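PDB 4QT9: putative glucoamylase from Bacteroides caccae ATCC 43185, which probably hydrolyses glycosidic bonds in alpha-glucans or related sugars. Local coordinates for residues V64-G69 against Y112-Y117; D106-A111 against G121-F126; L249-Q254 against F285-N290. All coordinates share one frame; numbering follows the deposited sequence.

Contact 1: V64-G69 against Y112-Y117; sequences VVTSGG and YPHWWY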
loop_
_atom_site.group_PDB
_atom_site.type_symbol
_atom_site.label_atom_id
_atom_site.label_comp_id
_atom_site.label_asym_id
_atom_site.label_seq_id
_atom_site.Cartn_x
_atom_site.Cartn_y
_atom_site.Cartn_z
ATOM N N VAL A 64 -11.907 -12.082 7.653
ATOM C CA VAL A 64 -12.139 -10.694 7.267
ATOM C C VAL A 64 -11.037 -10.272 6.300
ATOM O O VAL A 64 -9.859 -10.281 6.658
ATOM C CB VAL A 64 -12.272 -9.751 8.485
ATOM C CG1 VAL A 64 -12.205 -8.286 8.069
ATOM C CG2 VAL A 64 -13.563 -10.039 9.255
ATOM N N VAL A 65 -11.441 -9.919 5.061
ATOM C CA VAL A 65 -10.550 -9.502 3.977
ATOM C C VAL A 65 -10.519 -7.975 3.874
ATOM O O VAL A 65 -11.532 -7.302 4.055
ATOM C CB VAL A 65 -10.885 -10.156 2.594
ATOM C CG1 VAL A 65 -10.617 -11.664 2.606
ATOM C CG2 VAL A 65 -12.319 -9.892 2.181
ATOM N N THR A 66 -9.344 -7.448 3.561
ATOM C CA THR A 66 -9.112 -6.008 3.445
ATOM C C THR A 66 -9.032 -5.641 1.953
ATOM O O THR A 66 -8.356 -6.323 1.199
ATOM C CB THR A 66 -7.865 -5.608 4.278
ATOM O OG1 THR A 66 -7.621 -4.214 4.114
ATOM C CG2 THR A 66 -6.605 -6.409 3.931
ATOM N N SER A 67 -9.723 -4.589 1.535
ATOM C CA SER A 67 -9.705 -4.161 0.146
ATOM C C SER A 67 -8.334 -3.605 -0.267
ATOM O O SER A 67 -7.785 -4.060 -1.271
ATOM C CB SER A 67 -10.814 -3.142 -0.119
ATOM O OG SER A 67 -10.785 -2.097 0.840
ATOM N N GLY A 68 -7.780 -2.669 0.514
ATOM C CA GLY A 68 -6.489 -2.051 0.233
ATOM C C GLY A 68 -5.347 -3.046 0.171
ATOM O O GLY A 68 -4.623 -3.101 -0.829
ATOM N N GLY A 69 -5.226 -3.864 1.224
ATOM C CA GLY A 69 -4.215 -4.910 1.325
ATOM C C GLY A 69 -4.317 -5.925 0.197
ATOM O O GLY A 69 -3.299 -6.469 -0.251
ATOM N N TYR A 112 -15.300 0.452 -2.739
ATOM C CA TYR A 112 -15.309 -0.715 -1.865
ATOM C C TYR A 112 -15.099 -0.312 -0.401
ATOM O O TYR A 112 -14.455 0.707 -0.119
ATOM C CB TYR A 112 -14.272 -1.743 -2.325
ATOM C CG TYR A 112 -14.697 -2.474 -3.583
ATOM C CD1 TYR A 112 -15.635 -3.505 -3.532
ATOM C CD2 TYR A 112 -14.194 -2.110 -4.830
ATOM C CE1 TYR A 112 -16.015 -4.198 -4.682
ATOM C CE2 TYR A 112 -14.588 -2.778 -5.991
ATOM C CZ TYR A 112 -15.495 -3.826 -5.907
ATOM O OH TYR A 112 -15.871 -4.517 -7.025
ATOM N N PRO A 113 -15.663 -1.094 0.566
ATOM C CA PRO A 113 -15.424 -0.757 1.986
ATOM C C PRO A 113 -14.010 -1.141 2.409
ATOM O O PRO A 113 -13.333 -1.864 1.667
ATOM C CB PRO A 113 -16.424 -1.649 2.717
ATOM C CG PRO A 113 -16.530 -2.866 1.851
ATOM C CD PRO A 113 -16.466 -2.339 0.444
ATOM N N HIS A 114 -13.583 -0.729 3.619
ATOM C CA HIS A 114 -12.283 -1.154 4.167
ATOM C C HIS A 114 -12.216 -2.689 4.292
ATOM O O HIS A 114 -11.252 -3.315 3.859
ATOM C CB HIS A 114 -12.049 -0.542 5.553
ATOM C CG HIS A 114 -10.633 -0.644 6.040
ATOM N ND1 HIS A 114 -9.989 0.446 6.553
ATOM C CD2 HIS A 114 -9.787 -1.698 6.057
ATOM C CE1 HIS A 114 -8.769 0.042 6.863
ATOM N NE2 HIS A 114 -8.604 -1.244 6.584
ATOM N N TRP A 115 -13.274 -3.285 4.838
ATOM C CA TRP A 115 -13.362 -4.730 5.079
ATOM C C TRP A 115 -14.649 -5.374 4.604
ATOM O O TRP A 115 -15.705 -4.755 4.666
ATOM C CB TRP A 115 -13.338 -4.984 6.597
ATOM C CG TRP A 115 -12.056 -4.746 7.333
ATOM C CD1 TRP A 115 -10.789 -4.910 6.853
ATOM C CD2 TRP A 115 -11.926 -4.525 8.745
ATOM N NE1 TRP A 115 -9.872 -4.739 7.866
ATOM C CE2 TRP A 115 -10.543 -4.513 9.044
ATOM C CE3 TRP A 115 -12.851 -4.344 9.797
ATOM C CZ2 TRP A 115 -10.056 -4.309 10.348
ATOM C CZ3 TRP A 115 -12.370 -4.186 11.095
ATOM C CH2 TRP A 115 -10.990 -4.161 11.359
ATOM N N TRP A 116 -14.563 -6.657 4.254
ATOM C CA TRP A 116 -15.674 -7.589 4.060
ATOM C C TRP A 116 -15.394 -8.867 4.806
ATOM O O TRP A 116 -14.237 -9.209 5.071
ATOM C CB TRP A 116 -15.935 -8.016 2.596
ATOM C CG TRP A 116 -15.934 -7.000 1.513
ATOM C CD1 TRP A 116 -17.026 -6.392 0.966
ATOM C CD2 TRP A 116 -14.830 -6.691 0.655
ATOM N NE1 TRP A 116 -16.652 -5.635 -0.122
ATOM C CE2 TRP A 116 -15.310 -5.821 -0.349
ATOM C CE3 TRP A 116 -13.457 -7.003 0.682
ATOM C CZ2 TRP A 116 -14.479 -5.304 -1.344
ATOM C CZ3 TRP A 116 -12.635 -6.474 -0.297
ATOM C CH2 TRP A 116 -13.153 -5.654 -1.308
ATOM N N TYR A 117 -16.436 -9.644 5.014
ATOM C CA TYR A 117 -16.345 -11.031 5.436
ATOM C C TYR A 117 -16.127 -11.752 4.120
ATOM O O TYR A 117 -16.940 -11.581 3.206
ATOM C CB TYR A 117 -17.618 -11.471 6.172
ATOM C CG TYR A 117 -17.876 -10.696 7.445
ATOM C CD1 TYR A 117 -17.223 -11.028 8.630
ATOM C CD2 TYR A 117 -18.830 -9.682 7.485
ATOM C CE1 TYR A 117 -17.475 -10.336 9.815
ATOM C CE2 TYR A 117 -19.098 -8.987 8.665
ATOM C CZ TYR A 117 -18.420 -9.318 9.828
ATOM O OH TYR A 117 -18.696 -8.640 10.998
#
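Val-65 and Trp-116 form the hydrogen-bonded pair of a short antiparallel bridge, in which the axes of strands 64-66 and 115-117 come within 4.7 Å, their directions 148° apart. Val-65 N donates to Trp-116 O at 2.9 Å, and Trp-116 N to Val-65 O at 3.1 Å. Val-64 with Tyr-117 and Thr-66 with Trp-115 are the flanking non-hydrogen-bonded pairs, and their side chains share one face of the sheet. There Val-64 CG1, anti to its backbone N (chi1 167°), sits over the five-membered ring of Trp-115, 3.8 Å from the centroid and 18° off the normal, a CH-pi contact. Its other methyl, CG2, packs against CD1 of Tyr-117. Trp-115 NE1 is hydrogen-bonded to Glu-49 OE1. On the reverse face Val-65 CG2 meets the Trp-116 indole at its edge, 3.4 Å from CE3, while Trp-116 NE1 bonds to Asp-106 O.

Where the strand gives way to helix 67-83, Thr-66 holds the N-cap position. Beyond the paired residues two more bonds follow: Ser-67 N donates to His-114 O (3.1 Å), and Ser-67 OG donates to Pro-113 O (2.7 Å). Ser-67 CB also lies 3.6 Å from Trp-116 CH2. The carbonyls of His-114 and Pro-113 thus take the amide and the hydroxyl of Ser-67, tying the start of helix 67-83 to the loop before strand 115-117, beside a largely buried, aromatic-rich sheet whose indole nitrogens have polar partners.

Contact 2: D106-A111 against G121-F126; sequences DRFHGA and GKVKPF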
loop_
_atom_site.group_PDB
_atom_site.type_symbol
_atom_site.label_atom_id
_atom_site.label_comp_id
_atom_site.label_asym_id
_atom_site.label_seq_id
_atom_site.Cartn_x
_atom_site.Cartn_y
_atom_site.Cartn_z
ATOM N N ASP A 106 -20.141 -6.196 -1.403
ATOM C CA ASP A 106 -20.759 -4.882 -1.161
ATOM C C ASP A 106 -19.918 -3.732 -1.672
ATOM O O ASP A 106 -18.711 -3.721 -1.488
ATOM C CB ASP A 106 -21.010 -4.673 0.339
ATOM C CG ASP A 106 -22.136 -5.507 0.905
ATOM O OD1 ASP A 106 -22.852 -6.168 0.102
ATOM O OD2 ASP A 106 -22.315 -5.497 2.154
ATOM N N ARG A 107 -20.595 -2.783 -2.351
ATOM C CA ARG A 107 -20.048 -1.561 -2.951
ATOM C C ARG A 107 -20.939 -0.390 -2.569
ATOM O O ARG A 107 -22.128 -0.588 -2.335
ATOM C CB ARG A 107 -19.949 -1.646 -4.492
ATOM C CG ARG A 107 -19.201 -2.846 -5.034
ATOM C CD ARG A 107 -19.081 -2.821 -6.545
ATOM N NE ARG A 107 -18.068 -1.858 -6.990
ATOM C CZ ARG A 107 -17.625 -1.770 -8.240
ATOM N NH1 ARG A 107 -18.101 -2.581 -9.181
ATOM N NH2 ARG A 107 -16.702 -0.869 -8.563
ATOM N N PHE A 108 -20.367 0.819 -2.500
ATOM C CA PHE A 108 -21.039 2.055 -2.100
ATOM C C PHE A 108 -20.646 3.117 -3.077
ATOM O O PHE A 108 -19.531 3.620 -3.036
ATOM C CB PHE A 108 -20.648 2.388 -0.630
ATOM C CG PHE A 108 -20.843 1.198 0.291
ATOM C CD1 PHE A 108 -19.830 0.260 0.467
ATOM C CD2 PHE A 108 -22.087 0.934 0.857
ATOM C CE1 PHE A 108 -20.034 -0.877 1.251
ATOM C CE2 PHE A 108 -22.282 -0.186 1.667
ATOM C CZ PHE A 108 -21.247 -1.077 1.864
ATOM N N HIS A 109 -21.542 3.361 -4.049
ATOM C CA HIS A 109 -21.364 4.260 -5.208
ATOM C C HIS A 109 -20.112 3.793 -5.964
ATOM O O HIS A 109 -19.235 4.585 -6.280
ATOM C CB HIS A 109 -21.309 5.747 -4.793
ATOM C CG HIS A 109 -22.653 6.309 -4.463
ATOM N ND1 HIS A 109 -23.480 6.820 -5.442
ATOM C CD2 HIS A 109 -23.281 6.403 -3.271
ATOM C CE1 HIS A 109 -24.575 7.218 -4.820
ATOM N NE2 HIS A 109 -24.507 6.981 -3.515
ATOM N N GLY A 110 -20.013 2.477 -6.151
ATOM C CA GLY A 110 -18.894 1.856 -6.849
ATOM C C GLY A 110 -17.627 1.668 -6.035
ATOM O O GLY A 110 -16.741 0.926 -6.460
ATOM N N ALA A 111 -17.507 2.351 -4.885
ATOM C CA ALA A 111 -16.327 2.249 -4.039
ATOM C C ALA A 111 -16.438 1.024 -3.110
ATOM O O ALA A 111 -17.536 0.623 -2.723
ATOM C CB ALA A 111 -16.132 3.526 -3.217
ATOM N N GLY A 121 -19.009 -11.613 1.403
ATOM C CA GLY A 121 -18.812 -10.369 0.667
ATOM C C GLY A 121 -19.586 -9.208 1.262
ATOM O O GLY A 121 -19.689 -8.142 0.655
ATOM N N LYS A 122 -20.114 -9.401 2.474
ATOM C CA LYS A 122 -20.821 -8.357 3.207
ATOM C C LYS A 122 -19.818 -7.464 3.935
ATOM O O LYS A 122 -18.816 -7.955 4.450
ATOM C CB LYS A 122 -21.823 -8.980 4.199
ATOM C CG LYS A 122 -22.941 -9.795 3.525
ATOM C CD LYS A 122 -24.036 -8.927 2.899
ATOM C CE LYS A 122 -25.225 -9.775 2.497
ATOM N NZ LYS A 122 -26.163 -9.038 1.616
ATOM N N VAL A 123 -20.060 -6.150 3.950
ATOM C CA VAL A 123 -19.199 -5.192 4.636
ATOM C C VAL A 123 -19.046 -5.528 6.142
ATOM O O VAL A 123 -19.982 -5.986 6.794
ATOM C CB VAL A 123 -19.698 -3.715 4.443
ATOM C CG1 VAL A 123 -21.146 -3.533 4.888
ATOM C CG2 VAL A 123 -18.791 -2.701 5.162
ATOM N N LYS A 124 -17.847 -5.299 6.672
ATOM C CA LYS A 124 -17.612 -5.358 8.092
ATOM C C LYS A 124 -17.221 -3.941 8.473
ATOM O O LYS A 124 -16.188 -3.445 7.995
ATOM C CB LYS A 124 -16.594 -6.417 8.553
ATOM C CG LYS A 124 -16.371 -6.281 10.064
ATOM C CD LYS A 124 -15.297 -7.187 10.651
ATOM C CE LYS A 124 -15.181 -6.996 12.142
ATOM N NZ LYS A 124 -14.100 -7.838 12.733
ATOM N N PRO A 125 -18.056 -3.252 9.290
ATOM C CA PRO A 125 -17.718 -1.863 9.663
ATOM C C PRO A 125 -16.327 -1.770 10.290
ATOM O O PRO A 125 -15.956 -2.633 11.083
ATOM C CB PRO A 125 -18.826 -1.460 10.638
ATOM C CG PRO A 125 -19.995 -2.382 10.275
ATOM C CD PRO A 125 -19.317 -3.700 9.929
ATOM N N PHE A 126 -15.513 -0.789 9.838
ATOM C CA PHE A 126 -14.157 -0.616 10.357
ATOM C C PHE A 126 -14.194 0.234 11.651
ATOM O O PHE A 126 -13.226 0.272 12.403
ATOM C CB PHE A 126 -13.215 -0.044 9.288
ATOM C CG PHE A 126 -11.782 0.151 9.740
ATOM C CD1 PHE A 126 -10.971 -0.941 10.033
ATOM C CD2 PHE A 126 -11.236 1.427 9.844
ATOM C CE1 PHE A 126 -9.646 -0.762 10.463
ATOM C CE2 PHE A 126 -9.899 1.608 10.250
ATOM C CZ PHE A 126 -9.117 0.511 10.574
#
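Asp-106 ties the loop after helix 88-104 to residues 121-123 through two hydrogen bonds, one from its backbone and one to its carboxylate. Asp-106 N donates to Gly-121 O at 2.9 Å, nearly straight at 171°. The carboxylate in turn receives Val-123 N on OD2 at 3.0 Å; this donor stands above the carboxylate plane, 44° out of it. A chi1 of -72° puts Asp-106 CG beside its own backbone N, on the side where Gly-121 O lies 3.6 Å from CG. OD2 of Asp-106 is also 3.4 Å from Lys-122 CA.

The charged tips remain apart: Asp-106 OD1 and Lys-122 NZ are separated by 4.6 Å, so any attraction between them would probably act through space and modestly.

Gly-121 and Lys-122 lead from the turn after strand 115-117 into the weakly bonded strand 123-124, the two strands forming a beta hairpin at one side of the three-stranded antiparallel sheet. Gly-121 takes a positive phi in that turn.

Apolar packing is confined to Phe-108 and Val-123. The CG1 methyl of Val-123 approaches the Phe-108 ring at its edge, near the ring plane, 3.9 Å from CZ.

Within the first segment, a type I' turn runs from Phe-108 to Ala-111. In one of the two conformers of Arg-107, its NH2 donates to Gly-110 O of this turn at 2.8 Å.

Contact 3: L249-Q254 against F285-N290; sequences LHLRYQ and FHEMRN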
loop_
_atom_site.group_PDB
_atom_site.type_symbol
_atom_site.label_atom_id
_atom_site.label_comp_id
_atom_site.label_asym_id
_atom_site.label_seq_id
_atom_site.Cartn_x
_atom_site.Cartn_y
_atom_site.Cartn_z
ATOM N N LEU A 249 13.121 18.089 3.596
ATOM C CA LEU A 249 11.842 17.588 3.058
ATOM C C LEU A 249 11.108 18.778 2.388
ATOM O O LEU A 249 11.130 19.900 2.912
ATOM C CB LEU A 249 10.981 16.904 4.123
ATOM C CG LEU A 249 11.585 15.669 4.827
ATOM C CD1 LEU A 249 10.696 15.228 5.938
ATOM C CD2 LEU A 249 11.795 14.485 3.855
ATOM N N HIS A 250 10.534 18.547 1.202
ATOM C CA HIS A 250 9.896 19.612 0.412
ATOM C C HIS A 250 8.412 19.831 0.745
ATOM O O HIS A 250 7.920 20.956 0.642
ATOM C CB HIS A 250 10.022 19.272 -1.086
ATOM C CG HIS A 250 9.526 20.342 -1.998
ATOM N ND1 HIS A 250 10.172 21.555 -2.108
ATOM C CD2 HIS A 250 8.449 20.341 -2.818
ATOM C CE1 HIS A 250 9.468 22.258 -2.983
ATOM N NE2 HIS A 250 8.418 21.568 -3.431
ATOM N N LEU A 251 7.713 18.762 1.138
ATOM C CA LEU A 251 6.271 18.811 1.347
ATOM C C LEU A 251 5.841 19.020 2.785
ATOM O O LEU A 251 6.599 18.729 3.713
ATOM C CB LEU A 251 5.628 17.488 0.836
ATOM C CG LEU A 251 5.947 17.085 -0.604
ATOM C CD1 LEU A 251 5.360 15.752 -0.928
ATOM C CD2 LEU A 251 5.463 18.158 -1.618
ATOM N N ARG A 252 4.574 19.465 2.948
ATOM C CA ARG A 252 3.880 19.569 4.218
ATOM C C ARG A 252 3.268 18.186 4.509
ATOM O O ARG A 252 2.392 17.748 3.771
ATOM C CB ARG A 252 2.782 20.653 4.157
ATOM C CG ARG A 252 1.863 20.617 5.388
ATOM C CD ARG A 252 0.516 21.275 5.163
ATOM N NE ARG A 252 -0.269 20.672 4.080
ATOM C CZ ARG A 252 -1.361 21.231 3.571
ATOM N NH1 ARG A 252 -1.813 22.382 4.054
ATOM N NH2 ARG A 252 -2.015 20.642 2.576
ATOM N N TYR A 253 3.733 17.505 5.563
ATOM C CA TYR A 253 3.203 16.203 5.979
ATOM C C TYR A 253 2.052 16.477 6.947
ATOM O O TYR A 253 2.173 17.312 7.836
ATOM C CB TYR A 253 4.326 15.328 6.592
ATOM C CG TYR A 253 5.332 14.897 5.543
ATOM C CD1 TYR A 253 6.321 15.773 5.090
ATOM C CD2 TYR A 253 5.259 13.644 4.957
ATOM C CE1 TYR A 253 7.187 15.418 4.055
ATOM C CE2 TYR A 253 6.120 13.275 3.926
ATOM C CZ TYR A 253 7.080 14.167 3.473
ATOM O OH TYR A 253 7.934 13.780 2.471
ATOM N N GLN A 254 0.928 15.816 6.756
ATOM C CA GLN A 254 -0.260 16.058 7.570
ATOM C C GLN A 254 -0.068 15.733 9.049
ATOM O O GLN A 254 0.073 14.574 9.399
ATOM C CB GLN A 254 -1.457 15.272 7.009
ATOM C CG GLN A 254 -2.039 15.941 5.778
ATOM C CD GLN A 254 -2.739 17.230 6.091
ATOM O OE1 GLN A 254 -3.408 17.357 7.112
ATOM N NE2 GLN A 254 -2.651 18.204 5.196
ATOM N N PHE A 285 10.655 10.969 -6.404
ATOM C CA PHE A 285 11.692 9.992 -6.028
ATOM C C PHE A 285 12.607 10.528 -4.900
ATOM O O PHE A 285 12.860 9.817 -3.920
ATOM C CB PHE A 285 12.566 9.597 -7.244
ATOM C CG PHE A 285 13.589 8.537 -6.899
ATOM C CD1 PHE A 285 13.240 7.191 -6.888
ATOM C CD2 PHE A 285 14.880 8.891 -6.508
ATOM C CE1 PHE A 285 14.177 6.213 -6.535
ATOM C CE2 PHE A 285 15.806 7.917 -6.139
ATOM C CZ PHE A 285 15.455 6.582 -6.169
ATOM N N HIS A 286 13.121 11.767 -5.072
ATOM C CA HIS A 286 14.029 12.357 -4.101
ATOM C C HIS A 286 13.295 12.740 -2.819
ATOM O O HIS A 286 13.876 12.600 -1.758
ATOM C CB HIS A 286 14.797 13.530 -4.711
ATOM C CG HIS A 286 15.806 13.070 -5.715
ATOM N ND1 HIS A 286 15.562 13.150 -7.070
ATOM C CD2 HIS A 286 16.992 12.447 -5.523
ATOM C CE1 HIS A 286 16.622 12.629 -7.659
ATOM N NE2 HIS A 286 17.511 12.196 -6.769
ATOM N N GLU A 287 12.010 13.109 -2.889
ATOM C CA GLU A 287 11.235 13.421 -1.682
ATOM C C GLU A 287 11.075 12.176 -0.807
ATOM O O GLU A 287 11.344 12.225 0.392
ATOM C CB GLU A 287 9.846 14.021 -2.034
ATOM C CG GLU A 287 9.021 14.428 -0.814
ATOM C CD GLU A 287 9.586 15.510 0.099
ATOM O OE1 GLU A 287 10.569 16.191 -0.281
ATOM O OE2 GLU A 287 8.997 15.715 1.183
HETATM N N MSE A 288 10.707 11.060 -1.425
HETATM C CA MSE A 288 10.472 9.775 -0.756
HETATM C C MSE A 288 11.772 9.122 -0.301
HETATM O O MSE A 288 11.775 8.438 0.733
HETATM C CB MSE A 288 9.649 8.834 -1.646
HETATM C CG MSE A 288 8.230 9.360 -1.941
HETATM SE SE MSE A 288 7.322 10.353 -0.451
HETATM C CE MSE A 288 6.549 11.836 -1.580
ATOM N N ARG A 289 12.874 9.345 -1.051
ATOM C CA ARG A 289 14.193 8.858 -0.661
ATOM C C ARG A 289 14.601 9.608 0.616
ATOM O O ARG A 289 15.072 8.984 1.562
ATOM C CB ARG A 289 15.223 9.048 -1.791
ATOM C CG ARG A 289 16.649 8.639 -1.415
ATOM C CD ARG A 289 17.635 8.851 -2.543
ATOM N NE ARG A 289 19.015 8.866 -2.048
ATOM C CZ ARG A 289 19.790 7.789 -1.931
ATOM N NH1 ARG A 289 19.325 6.589 -2.262
ATOM N NH2 ARG A 289 21.031 7.903 -1.478
ATOM N N ASN A 290 14.343 10.937 0.662
ATOM C CA ASN A 290 14.679 11.752 1.833
ATOM C C ASN A 290 13.849 11.372 3.036
ATOM O O ASN A 290 14.380 11.365 4.137
ATOM C CB ASN A 290 14.546 13.239 1.537
ATOM C CG ASN A 290 15.771 13.753 0.864
ATOM O OD1 ASN A 290 16.685 12.984 0.534
ATOM N ND2 ASN A 290 15.826 15.055 0.664
#
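Leu-249 and Glu-287 are the residues whose CA atoms come nearest, 6.3 Å apart, where strand 249-251 passes helix 285-290. The axes of these short segments approach to 8.3 Å, with their directions 122° apart. Glu-287 points at the strand and bridges this gap with its side chain. CG is anti to the backbone N, and the bend at chi2 (62°) brings CD to 3.4 Å from His-250 N. OE1 accepts His-250 N on its syn side at 2.8 Å, while OE2 receives a weak bond from Leu-251 N at 3.3 Å. Tyr-253 OH donates to OE2 at 2.6 Å on the anti side; phenol and carboxylate meet tip to tip, their planes only 22° apart.

Leu-249 CB and Leu-251 CG lie close to OE2 of Glu-287. Further out, Leu-249 CD2 packs 3.8 Å from Asn-290 CB, the two side chains sliding past each other in opposite directions; the Asn-290 amide nitrogen is held by Glu-248 O. Leu-251 CD1 meets the CE methyl of selenomethionine Met-288 at 4.1 Å, across at about a right angle.

An alanine at Glu-287 would probably leave the amides of His-250 and Leu-251 and the hydroxyl of Tyr-253 without this acceptor, in a buried setting. Two firm bonds and a weak one grip the carboxylate, joining the hairpin of strands 239-244 and 247-251 to helix 284-301.

Contacts 1 and 2 are neighbours, their centres 8 Å apart, and share one sheet: strand 115-117 pairs with 64-66 in contact 1 and with 123-124, which belongs to contact 2. Probable hydrogen bonds from Tyr-117 N to Lys-122 O and from Lys-124 N to Trp-115 O connect them, and their segments alternate along the chain. Contact 3 lies on the opposite side of the chain's centre, its nearest atoms about 17 Å from contact 1 and 16 Å from contact 2. Contacts 1 and 3 are buried, contact 2 superficial. Main-chain pairing and indole packing dominate contact 1, whereas a carboxylate accepts one backbone amide in contact 2 and two, one weakly, plus a phenol in contact 3.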